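Local coordinates for MAU2 chromatid cohesion factor homolog (Saccharomyces cerevisiae, PDB 4XDN), which forms a complex with SCC2 that is required for the association of cohesin with chromosomes, and so takes part in sister chromatid cohesion, at residues 580-594 and 607-620. Residues are numbered along the deposited sequence; the frame is centred on the assembly and turned at random.
Sequences LGEIYAISAKCFDMC and IGIWHLMNCTVAMR
Y584 carries the guanidinium of R620 flat on one face of its ring, planes 11° apart and CZ of R620 3.6 Å from the ring centroid, a stacked cation-pi pair. R620 CD also lies over that face in a CH-pi contact, its chain bent at chi3, while NE is held by a salt bridge to D623. With CG trans to its own N (chi1 175°), the ring end of Y584 comes close to helix 601-618, where C615 SG meets the ring edge 3.8 Å from Y584 CE1. H611 CE1 lies 3.5 Å from Y584 CE1, the two rings obliquely inclined. A leucine in place of Y584 would probably cost the arginine its flat aromatic bed and leave H611 and C615 less well packed. At the centre, S587 OG accepts a 2.8 Å bond from H611 ND1, lying almost in the imidazole plane, and a weak one from N614 ND2; together they tie the serine hydroxyl to the facing helix. S587 CB sits over the six-membered ring of W610, 3.7 Å from its centroid, and I583 CG2 approaches CZ2 of the same indole. W610 and H611 are thus neighbouring knobs, each in a hole of four residues on helix 580-593. Farther along, F591 CE1 comes within 3.3 Å of G608 CA, a close approach made at a residue without a side chain. Segments 580-593 and 607-618 run antiparallel, axes 9.1 Å apart at closest approach and 148° between directions; helix 562-575 adds Y570 edge-to-face with W610, and helix 621-638, following a Schellman turn at M619, packs against F591, H611 and C615.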
loop_
_atom_site.group_PDB
_atom_site.type_symbol
_atom_site.label_atom_id
_atom_site.label_comp_id
_atom_site.label_asym_id
_atom_site.label_seq_id
_atom_site.Cartn_x
_atom_site.Cartn_y
_atom_site.Cartn_z
ATOM N N LEU A 580 -3.330 -48.517 -1.167
ATOM C CA LEU A 580 -1.880 -48.604 -0.988
ATOM C C LEU A 580 -1.109 -48.017 -2.168
ATOM O O LEU A 580 -0.102 -47.340 -1.980
ATOM C CB LEU A 580 -1.457 -50.061 -0.778
ATOM C CG LEU A 580 -1.851 -50.716 0.548
ATOM C CD1 LEU A 580 -1.493 -52.193 0.529
ATOM C CD2 LEU A 580 -1.179 -50.025 1.725
ATOM N N GLY A 581 -1.578 -48.290 -3.381
ATOM C CA GLY A 581 -0.926 -47.799 -4.580
ATOM C C GLY A 581 -0.921 -46.285 -4.638
ATOM O O GLY A 581 0.073 -45.674 -5.028
ATOM N N GLU A 582 -2.038 -45.683 -4.246
ATOM C CA GLU A 582 -2.165 -44.231 -4.214
ATOM C C GLU A 582 -1.309 -43.626 -3.108
ATOM O O GLU A 582 -0.650 -42.607 -3.312
ATOM C CB GLU A 582 -3.629 -43.830 -4.015
ATOM C CG GLU A 582 -4.523 -44.127 -5.211
ATOM C CD GLU A 582 -4.265 -43.202 -6.387
ATOM O OE1 GLU A 582 -3.471 -42.247 -6.241
ATOM O OE2 GLU A 582 -4.862 -43.430 -7.460
ATOM N N ILE A 583 -1.327 -44.254 -1.936
ATOM C CA ILE A 583 -0.554 -43.772 -0.797
ATOM C C ILE A 583 0.935 -43.772 -1.123
ATOM O O ILE A 583 1.645 -42.819 -0.801
ATOM C CB ILE A 583 -0.811 -44.631 0.465
ATOM C CG1 ILE A 583 -2.244 -44.420 0.958
ATOM C CG2 ILE A 583 0.162 -44.268 1.587
ATOM C CD1 ILE A 583 -2.708 -45.446 1.975
ATOM N N TYR A 584 1.401 -44.837 -1.767
ATOM C CA TYR A 584 2.810 -44.952 -2.133
ATOM C C TYR A 584 3.224 -43.868 -3.123
ATOM O O TYR A 584 4.281 -43.256 -2.980
ATOM C CB TYR A 584 3.101 -46.330 -2.733
ATOM C CG TYR A 584 4.516 -46.469 -3.245
ATOM C CD1 TYR A 584 5.545 -46.863 -2.400
ATOM C CD2 TYR A 584 4.826 -46.199 -4.572
ATOM C CE1 TYR A 584 6.840 -46.986 -2.861
ATOM C CE2 TYR A 584 6.117 -46.319 -5.042
ATOM C CZ TYR A 584 7.120 -46.712 -4.182
ATOM O OH TYR A 584 8.410 -46.836 -4.645
ATOM N N ALA A 585 2.390 -43.643 -4.132
ATOM C CA ALA A 585 2.691 -42.668 -5.172
ATOM C C ALA A 585 2.778 -41.261 -4.588
ATOM O O ALA A 585 3.644 -40.475 -4.966
ATOM C CB ALA A 585 1.640 -42.726 -6.268
ATOM N N ILE A 586 1.884 -40.958 -3.655
ATOM C CA ILE A 586 1.850 -39.649 -3.014
ATOM C C ILE A 586 3.043 -39.465 -2.080
ATOM O O ILE A 586 3.682 -38.411 -2.078
ATOM C CB ILE A 586 0.542 -39.450 -2.221
ATOM C CG1 ILE A 586 -0.658 -39.487 -3.166
ATOM C CG2 ILE A 586 0.560 -38.123 -1.468
ATOM C CD1 ILE A 586 -1.957 -39.813 -2.480
ATOM N N SER A 587 3.337 -40.488 -1.283
ATOM C CA SER A 587 4.448 -40.417 -0.344
ATOM C C SER A 587 5.767 -40.272 -1.095
ATOM O O SER A 587 6.646 -39.515 -0.681
ATOM C CB SER A 587 4.477 -41.657 0.553
ATOM O OG SER A 587 4.505 -42.837 -0.226
ATOM N N ALA A 588 5.897 -40.991 -2.205
ATOM C CA ALA A 588 7.097 -40.903 -3.032
ATOM C C ALA A 588 7.271 -39.485 -3.560
ATOM O O ALA A 588 8.371 -38.939 -3.549
ATOM C CB ALA A 588 7.025 -41.886 -4.181
ATOM N N LYS A 589 6.173 -38.894 -4.016
ATOM C CA LYS A 589 6.207 -37.558 -4.595
ATOM C C LYS A 589 6.543 -36.520 -3.532
ATOM O O LYS A 589 7.376 -35.644 -3.758
ATOM C CB LYS A 589 4.869 -37.227 -5.258
ATOM C CG LYS A 589 4.849 -35.902 -6.007
ATOM C CD LYS A 589 5.803 -35.906 -7.190
ATOM C CE LYS A 589 5.725 -34.602 -7.966
ATOM N NZ LYS A 589 6.646 -34.597 -9.134
ATOM N N CYS A 590 5.891 -36.623 -2.377
ATOM C CA CYS A 590 6.176 -35.741 -1.250
ATOM C C CYS A 590 7.647 -35.810 -0.880
ATOM O O CYS A 590 8.303 -34.785 -0.702
ATOM C CB CYS A 590 5.331 -36.115 -0.029
ATOM S SG CYS A 590 3.586 -35.685 -0.128
ATOM N N PHE A 591 8.150 -37.036 -0.774
ATOM C CA PHE A 591 9.527 -37.295 -0.373
ATOM C C PHE A 591 10.499 -36.582 -1.302
ATOM O O PHE A 591 11.403 -35.875 -0.853
ATOM C CB PHE A 591 9.790 -38.808 -0.378
ATOM C CG PHE A 591 10.984 -39.244 0.438
ATOM C CD1 PHE A 591 11.391 -38.541 1.561
ATOM C CD2 PHE A 591 11.690 -40.385 0.080
ATOM C CE1 PHE A 591 12.482 -38.961 2.302
ATOM C CE2 PHE A 591 12.781 -40.807 0.816
ATOM C CZ PHE A 591 13.177 -40.098 1.928
ATOM N N ASP A 592 10.293 -36.759 -2.603
ATOM C CA ASP A 592 11.200 -36.208 -3.598
ATOM C C ASP A 592 11.058 -34.693 -3.732
ATOM O O ASP A 592 12.033 -34.003 -4.014
ATOM C CB ASP A 592 10.962 -36.871 -4.956
ATOM C CG ASP A 592 11.977 -36.441 -5.998
ATOM O OD1 ASP A 592 13.087 -37.013 -6.020
ATOM O OD2 ASP A 592 11.668 -35.532 -6.796
ATOM N N MET A 593 9.849 -34.179 -3.522
ATOM C CA MET A 593 9.571 -32.753 -3.702
ATOM C C MET A 593 10.406 -31.873 -2.772
ATOM O O MET A 593 10.769 -30.755 -3.129
ATOM C CB MET A 593 8.084 -32.466 -3.469
ATOM C CG MET A 593 7.162 -32.851 -4.623
ATOM S SD MET A 593 6.797 -31.497 -5.755
ATOM C CE MET A 593 8.258 -31.488 -6.791
ATOM N N CYS A 594 10.710 -32.389 -1.584
ATOM C CA CYS A 594 11.415 -31.627 -0.555
ATOM C C CYS A 594 12.776 -31.090 -1.002
ATOM O O CYS A 594 13.300 -30.152 -0.401
ATOM C CB CYS A 594 11.612 -32.494 0.691
ATOM S SG CYS A 594 10.101 -32.847 1.618
ATOM N N ILE A 607 8.621 -37.089 6.357
ATOM C CA ILE A 607 7.997 -37.647 5.162
ATOM C C ILE A 607 8.653 -38.979 4.819
ATOM O O ILE A 607 7.994 -39.909 4.358
ATOM C CB ILE A 607 8.118 -36.694 3.947
ATOM C CG1 ILE A 607 7.544 -35.309 4.285
ATOM C CG2 ILE A 607 7.455 -37.314 2.710
ATOM C CD1 ILE A 607 6.230 -34.966 3.614
ATOM N N GLY A 608 9.960 -39.058 5.043
ATOM C CA GLY A 608 10.712 -40.265 4.759
ATOM C C GLY A 608 10.278 -41.431 5.627
ATOM O O GLY A 608 10.207 -42.565 5.155
ATOM N N ILE A 609 9.991 -41.155 6.896
ATOM C CA ILE A 609 9.509 -42.189 7.806
ATOM C C ILE A 609 8.203 -42.762 7.270
ATOM O O ILE A 609 8.002 -43.973 7.262
ATOM C CB ILE A 609 9.284 -41.648 9.237
ATOM C CG1 ILE A 609 10.603 -41.149 9.832
ATOM C CG2 ILE A 609 8.682 -42.733 10.138
ATOM C CD1 ILE A 609 10.453 -40.432 11.158
ATOM N N TRP A 610 7.323 -41.874 6.821
ATOM C CA TRP A 610 6.028 -42.272 6.287
ATOM C C TRP A 610 6.197 -43.125 5.038
ATOM O O TRP A 610 5.557 -44.164 4.890
ATOM C CB TRP A 610 5.186 -41.036 5.972
ATOM C CG TRP A 610 3.876 -41.344 5.328
ATOM C CD1 TRP A 610 3.019 -42.356 5.650
ATOM C CD2 TRP A 610 3.274 -40.637 4.241
ATOM N NE1 TRP A 610 1.918 -42.318 4.831
ATOM C CE2 TRP A 610 2.049 -41.271 3.957
ATOM C CE3 TRP A 610 3.651 -39.526 3.481
ATOM C CZ2 TRP A 610 1.198 -40.830 2.947
ATOM C CZ3 TRP A 610 2.804 -39.091 2.479
ATOM C CH2 TRP A 610 1.593 -39.743 2.220
ATOM N N HIS A 611 7.065 -42.679 4.139
ATOM C CA HIS A 611 7.292 -43.391 2.892
ATOM C C HIS A 611 7.915 -44.764 3.140
ATOM O O HIS A 611 7.598 -45.726 2.443
ATOM C CB HIS A 611 8.184 -42.574 1.960
ATOM C CG HIS A 611 8.329 -43.177 0.599
ATOM N ND1 HIS A 611 7.270 -43.302 -0.274
ATOM C CD2 HIS A 611 9.404 -43.709 -0.031
ATOM C CE1 HIS A 611 7.687 -43.880 -1.387
ATOM N NE2 HIS A 611 8.977 -44.137 -1.265
ATOM N N LEU A 612 8.796 -44.853 4.134
ATOM C CA LEU A 612 9.416 -46.126 4.492
ATOM C C LEU A 612 8.367 -47.146 4.924
ATOM O O LEU A 612 8.469 -48.325 4.583
ATOM C CB LEU A 612 10.448 -45.934 5.610
ATOM C CG LEU A 612 11.099 -47.215 6.150
ATOM C CD1 LEU A 612 11.846 -47.960 5.056
ATOM C CD2 LEU A 612 12.032 -46.899 7.310
ATOM N N MET A 613 7.365 -46.694 5.676
ATOM C CA MET A 613 6.282 -47.573 6.104
ATOM C C MET A 613 5.559 -48.126 4.889
ATOM O O MET A 613 5.357 -49.332 4.769
ATOM C CB MET A 613 5.285 -46.835 7.004
ATOM C CG MET A 613 5.866 -46.313 8.306
ATOM S SD MET A 613 6.771 -47.559 9.238
ATOM C CE MET A 613 8.358 -46.739 9.421
ATOM N N ASN A 614 5.178 -47.231 3.986
ATOM C CA ASN A 614 4.463 -47.616 2.780
ATOM C C ASN A 614 5.277 -48.603 1.942
ATOM O O ASN A 614 4.725 -49.515 1.331
ATOM C CB ASN A 614 4.115 -46.370 1.966
ATOM C CG ASN A 614 3.302 -45.365 2.765
ATOM O OD1 ASN A 614 2.474 -45.736 3.597
ATOM N ND2 ASN A 614 3.547 -44.084 2.526
ATOM N N CYS A 615 6.593 -48.423 1.927
ATOM C CA CYS A 615 7.483 -49.377 1.278
ATOM C C CYS A 615 7.461 -50.706 2.021
ATOM O O CYS A 615 7.368 -51.769 1.410
ATOM C CB CYS A 615 8.912 -48.835 1.221
ATOM S SG CYS A 615 9.151 -47.443 0.096
ATOM N N THR A 616 7.545 -50.631 3.346
ATOM C CA THR A 616 7.539 -51.817 4.197
ATOM C C THR A 616 6.248 -52.622 4.044
ATOM O O THR A 616 6.281 -53.846 3.925
ATOM C CB THR A 616 7.722 -51.431 5.680
ATOM O OG1 THR A 616 8.930 -50.672 5.833
ATOM C CG2 THR A 616 7.781 -52.672 6.567
ATOM N N VAL A 617 5.115 -51.931 4.051
ATOM C CA VAL A 617 3.820 -52.584 3.897
ATOM C C VAL A 617 3.702 -53.213 2.512
ATOM O O VAL A 617 3.238 -54.345 2.372
ATOM C CB VAL A 617 2.655 -51.586 4.121
ATOM C CG1 VAL A 617 1.304 -52.233 3.823
ATOM C CG2 VAL A 617 2.673 -51.062 5.549
ATOM N N ALA A 618 4.132 -52.479 1.491
ATOM C CA ALA A 618 4.035 -52.951 0.115
ATOM C C ALA A 618 5.067 -54.038 -0.196
ATOM O O ALA A 618 5.035 -54.639 -1.270
ATOM C CB ALA A 618 4.199 -51.779 -0.848
ATOM N N MET A 619 5.975 -54.287 0.747
ATOM C CA MET A 619 7.037 -55.282 0.582
ATOM C C MET A 619 7.900 -54.992 -0.649
ATOM O O MET A 619 8.307 -55.907 -1.366
ATOM C CB MET A 619 6.443 -56.693 0.494
ATOM C CG MET A 619 5.791 -57.162 1.787
ATOM S SD MET A 619 5.184 -58.856 1.693
ATOM C CE MET A 619 4.726 -59.149 3.400
ATOM N N ARG A 620 8.183 -53.713 -0.878
ATOM C CA ARG A 620 9.012 -53.291 -2.004
ATOM C C ARG A 620 10.472 -53.166 -1.569
ATOM O O ARG A 620 10.898 -52.122 -1.078
ATOM C CB ARG A 620 8.499 -51.967 -2.573
ATOM C CG ARG A 620 7.043 -52.026 -3.007
ATOM C CD ARG A 620 6.505 -50.664 -3.408
ATOM N NE ARG A 620 7.086 -50.193 -4.666
ATOM C CZ ARG A 620 6.405 -49.608 -5.650
ATOM N NH1 ARG A 620 5.097 -49.405 -5.552
ATOM N NH2 ARG A 620 7.042 -49.222 -6.747
#